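Long-range contact in Lv-ranaspumin (Lv-RSN-1) (Leptodactylus vastus, PDB 4K82), which probably acts as a surfactant that lowers surface tension in the foam nest of the frog: residues L30-A39 with D106-T117. Sequence-based numbering, arbitrary orientation. Where two conformers were deposited one is given.
Sequences LVELAVIICA and DETVFNAVCDVT
Leu30 lays CD2 3.9 Å from the backbone O of Asp106, the N-cap residue whose OD1 accepts from Val109 N and, weakly, from Thr108 N. One turn on, Val109 CG1 meets both Leu30 CD2 and Val31 CG2. Phe110 is the knob of the interface, set in a hole of Leu30, Ala34, Ile37 and Cys38. With CG anti to the backbone N (chi1 -169°), its ring reaches across to helix 29-42: the methyl of Ala34 lies over one face, CB 3.9 Å from the ring centroid in a CH-pi contact, while CD1 of Leu30 and CD1 of Ile37 come to the edge and, in the conformer described, Cys38 SG approaches obliquely. A leucine here has no ring face for Ala34, and would probably leave a gap among Leu30, Ile37 and Cys38. Val113 points its CG1 between Ala34 CB, 3.6 Å away, and Val35 CG2. Next to it, Cys114 SG is bonded to Cys38 SG, tying the helices where Cys38 CA and Cys114 CA are 5.5 Å apart. Thr117 OG1 bonds to Val113 O (2.9 Å), which also accepts from Thr117 N, and lies against Val35 CA and CG2, while Thr117 CG2 rests near Ala39 N. Leu134 of helix 133-144 covers Val35 and Thr117. The axes of segments 30-39 and 107-117 pass 8.6 Å apart with a crossing angle of -47°: two helices packed knob into hole and joined by a disulfide, in the interior of this alpha-helical protein.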
loop_
_atom_site.group_PDB
_atom_site.type_symbol
_atom_site.label_atom_id
_atom_site.label_comp_id
_atom_site.label_asym_id
_atom_site.label_seq_id
_atom_site.Cartn_x
_atom_site.Cartn_y
_atom_site.Cartn_z
ATOM N N LEU A 30 4.173 -9.387 1.123
ATOM C CA LEU A 30 3.763 -9.270 -0.281
ATOM C C LEU A 30 3.032 -7.949 -0.528
ATOM O O LEU A 30 3.317 -7.232 -1.495
ATOM C CB LEU A 30 2.887 -10.447 -0.715
ATOM C CG LEU A 30 2.416 -10.325 -2.172
ATOM C CD1 LEU A 30 3.602 -10.289 -3.130
ATOM C CD2 LEU A 30 1.438 -11.439 -2.556
ATOM N N VAL A 31 2.090 -7.626 0.348
ATOM C CA VAL A 31 1.346 -6.374 0.244
ATOM C C VAL A 31 2.273 -5.164 0.316
ATOM O O VAL A 31 2.172 -4.244 -0.502
ATOM C CB VAL A 31 0.263 -6.288 1.342
ATOM C CG1 VAL A 31 -0.282 -4.866 1.464
ATOM C CG2 VAL A 31 -0.859 -7.291 1.057
ATOM N N GLU A 32 3.225 -5.189 1.254
ATOM C CA GLU A 32 4.127 -4.060 1.429
ATOM C C GLU A 32 5.048 -3.882 0.224
ATOM O O GLU A 32 5.344 -2.752 -0.178
ATOM C CB GLU A 32 4.951 -4.230 2.707
ATOM C CG GLU A 32 4.105 -4.158 3.974
ATOM C CD GLU A 32 4.922 -4.361 5.234
ATOM O OE1 GLU A 32 5.650 -5.374 5.313
ATOM O OE2 GLU A 32 4.836 -3.505 6.139
ATOM N N LEU A 33 5.512 -4.999 -0.341
ATOM C CA LEU A 33 6.372 -4.939 -1.512
ATOM C C LEU A 33 5.602 -4.406 -2.704
ATOM O O LEU A 33 6.156 -3.652 -3.505
ATOM C CB LEU A 33 6.970 -6.311 -1.856
ATOM C CG LEU A 33 7.971 -6.827 -0.827
ATOM C CD1 LEU A 33 8.489 -8.195 -1.263
ATOM C CD2 LEU A 33 9.120 -5.836 -0.640
ATOM N N ALA A 34 4.337 -4.808 -2.833
ATOM C CA ALA A 34 3.514 -4.348 -3.949
ATOM C C ALA A 34 3.356 -2.830 -3.876
ATOM O O ALA A 34 3.447 -2.141 -4.886
ATOM C CB ALA A 34 2.150 -5.038 -3.938
ATOM N N VAL A 35 3.129 -2.309 -2.678
ATOM C CA VAL A 35 3.021 -0.869 -2.490
ATOM C C VAL A 35 4.293 -0.151 -2.925
ATOM O O VAL A 35 4.237 0.815 -3.680
ATOM C CB VAL A 35 2.711 -0.523 -1.028
ATOM C CG1 VAL A 35 2.808 0.976 -0.806
ATOM C CG2 VAL A 35 1.331 -1.063 -0.637
ATOM N N ILE A 36 5.439 -0.640 -2.466
ATOM C CA ILE A 36 6.719 -0.038 -2.821
ATOM C C ILE A 36 6.994 -0.093 -4.318
ATOM O O ILE A 36 7.322 0.921 -4.935
ATOM C CB ILE A 36 7.841 -0.728 -2.060
ATOM C CG1 ILE A 36 7.667 -0.448 -0.571
ATOM C CG2 ILE A 36 9.210 -0.231 -2.540
ATOM C CD1 ILE A 36 8.530 -1.342 0.311
ATOM N N ILE A 37 6.834 -1.276 -4.897
ATOM C CA ILE A 37 7.065 -1.454 -6.324
ATOM C C ILE A 37 6.133 -0.571 -7.160
ATOM O O ILE A 37 6.556 0.117 -8.085
ATOM C CB ILE A 37 6.891 -2.933 -6.721
ATOM C CG1 ILE A 37 8.087 -3.745 -6.204
ATOM C CG2 ILE A 37 6.818 -3.074 -8.230
ATOM C CD1 ILE A 37 7.795 -5.235 -6.081
ATOM N N CYS A 38 4.862 -0.553 -6.815
ATOM C CA CYS A 38 3.936 0.206 -7.629
ATOM C C CYS A 38 4.071 1.711 -7.406
ATOM O O CYS A 38 3.844 2.490 -8.320
ATOM C CB CYS A 38 2.513 -0.321 -7.447
ATOM S SG CYS A 38 2.409 -2.019 -8.058
ATOM N N ALA A 39 4.478 2.122 -6.207
ATOM C CA ALA A 39 4.733 3.534 -5.965
ATOM C C ALA A 39 5.891 3.998 -6.835
ATOM O O ALA A 39 5.831 5.042 -7.482
ATOM C CB ALA A 39 5.047 3.778 -4.492
ATOM N N ASP A 106 0.863 -14.516 -5.373
ATOM C CA ASP A 106 -0.534 -14.296 -5.721
ATOM C C ASP A 106 -0.652 -12.972 -6.459
ATOM O O ASP A 106 -0.679 -11.915 -5.832
ATOM C CB ASP A 106 -1.378 -14.250 -4.442
ATOM C CG ASP A 106 -2.876 -14.260 -4.719
ATOM O OD1 ASP A 106 -3.300 -13.806 -5.801
ATOM O OD2 ASP A 106 -3.636 -14.718 -3.839
ATOM N N GLU A 107 -0.732 -13.022 -7.785
ATOM C CA GLU A 107 -0.778 -11.788 -8.558
ATOM C C GLU A 107 -2.137 -11.096 -8.451
ATOM O O GLU A 107 -2.258 -9.907 -8.722
ATOM C CB GLU A 107 -0.362 -12.016 -10.018
ATOM C CG GLU A 107 1.109 -12.408 -10.172
ATOM C CD GLU A 107 1.662 -12.150 -11.568
ATOM O OE1 GLU A 107 1.541 -11.007 -12.064
ATOM O OE2 GLU A 107 2.228 -13.092 -12.166
ATOM N N THR A 108 -3.158 -11.839 -8.041
ATOM C CA THR A 108 -4.451 -11.220 -7.789
ATOM C C THR A 108 -4.340 -10.218 -6.642
ATOM O O THR A 108 -4.862 -9.104 -6.723
ATOM C CB THR A 108 -5.532 -12.260 -7.471
ATOM O OG1 THR A 108 -5.674 -13.145 -8.589
ATOM C CG2 THR A 108 -6.859 -11.570 -7.196
ATOM N N VAL A 109 -3.654 -10.621 -5.574
ATOM C CA VAL A 109 -3.414 -9.733 -4.444
ATOM C C VAL A 109 -2.471 -8.618 -4.872
ATOM O O VAL A 109 -2.744 -7.440 -4.638
ATOM C CB VAL A 109 -2.821 -10.492 -3.236
ATOM C CG1 VAL A 109 -2.292 -9.516 -2.192
ATOM C CG2 VAL A 109 -3.867 -11.408 -2.623
ATOM N N PHE A 110 -1.371 -8.990 -5.521
ATOM C CA PHE A 110 -0.406 -8.000 -5.985
ATOM C C PHE A 110 -1.052 -6.910 -6.841
ATOM O O PHE A 110 -0.862 -5.722 -6.594
ATOM C CB PHE A 110 0.726 -8.663 -6.773
ATOM C CG PHE A 110 1.877 -7.739 -7.058
ATOM C CD1 PHE A 110 1.835 -6.868 -8.135
ATOM C CD2 PHE A 110 2.997 -7.729 -6.237
ATOM C CE1 PHE A 110 2.884 -6.005 -8.395
ATOM C CE2 PHE A 110 4.056 -6.871 -6.502
ATOM C CZ PHE A 110 3.998 -6.011 -7.579
ATOM N N ASN A 111 -1.822 -7.319 -7.842
ATOM C CA ASN A 111 -2.428 -6.357 -8.754
ATOM C C ASN A 111 -3.491 -5.491 -8.084
ATOM O O ASN A 111 -3.607 -4.301 -8.386
ATOM C CB ASN A 111 -2.999 -7.064 -9.988
ATOM C CG ASN A 111 -1.916 -7.685 -10.851
ATOM O OD1 ASN A 111 -0.759 -7.264 -10.802
ATOM N ND2 ASN A 111 -2.281 -8.690 -11.644
ATOM N N ALA A 112 -4.247 -6.079 -7.159
ATOM C CA ALA A 112 -5.267 -5.333 -6.430
ATOM C C ALA A 112 -4.615 -4.266 -5.560
ATOM O O ALA A 112 -5.094 -3.140 -5.474
ATOM C CB ALA A 112 -6.116 -6.270 -5.574
ATOM N N VAL A 113 -3.515 -4.632 -4.906
ATOM C CA VAL A 113 -2.754 -3.669 -4.104
ATOM C C VAL A 113 -2.136 -2.588 -4.995
ATOM O O VAL A 113 -2.131 -1.402 -4.653
ATOM C CB VAL A 113 -1.646 -4.370 -3.297
ATOM C CG1 VAL A 113 -0.757 -3.347 -2.614
ATOM C CG2 VAL A 113 -2.253 -5.320 -2.262
ATOM N N CYS A 114 -1.641 -3.001 -6.155
ATOM C CA CYS A 114 -1.027 -2.077 -7.092
ATOM C C CYS A 114 -2.037 -1.037 -7.574
ATOM O O CYS A 114 -1.746 0.161 -7.614
ATOM C CB CYS A 114 -0.470 -2.864 -8.276
ATOM S SG CYS A 114 0.775 -2.001 -9.242
ATOM N N ASP A 115 -3.232 -1.498 -7.928
ATOM C CA ASP A 115 -4.289 -0.592 -8.380
ATOM C C ASP A 115 -4.681 0.420 -7.296
ATOM O O ASP A 115 -4.841 1.612 -7.578
ATOM C CB ASP A 115 -5.505 -1.376 -8.883
ATOM C CG ASP A 115 -5.227 -2.110 -10.195
ATOM O OD1 ASP A 115 -4.180 -1.840 -10.832
ATOM O OD2 ASP A 115 -6.057 -2.957 -10.590
ATOM N N VAL A 116 -4.806 -0.049 -6.054
ATOM C CA VAL A 116 -5.077 0.843 -4.938
ATOM C C VAL A 116 -3.968 1.866 -4.743
ATOM O O VAL A 116 -4.228 3.053 -4.530
ATOM C CB VAL A 116 -5.296 0.053 -3.633
ATOM C CG1 VAL A 116 -5.134 0.962 -2.420
ATOM C CG2 VAL A 116 -6.666 -0.607 -3.649
ATOM N N THR A 117 -2.722 1.406 -4.835
ATOM C CA THR A 117 -1.588 2.291 -4.664
ATOM C C THR A 117 -1.599 3.398 -5.714
ATOM O O THR A 117 -1.316 4.558 -5.400
ATOM C CB THR A 117 -0.247 1.501 -4.700
ATOM O OG1 THR A 117 -0.232 0.541 -3.637
ATOM C CG2 THR A 117 0.957 2.429 -4.551
#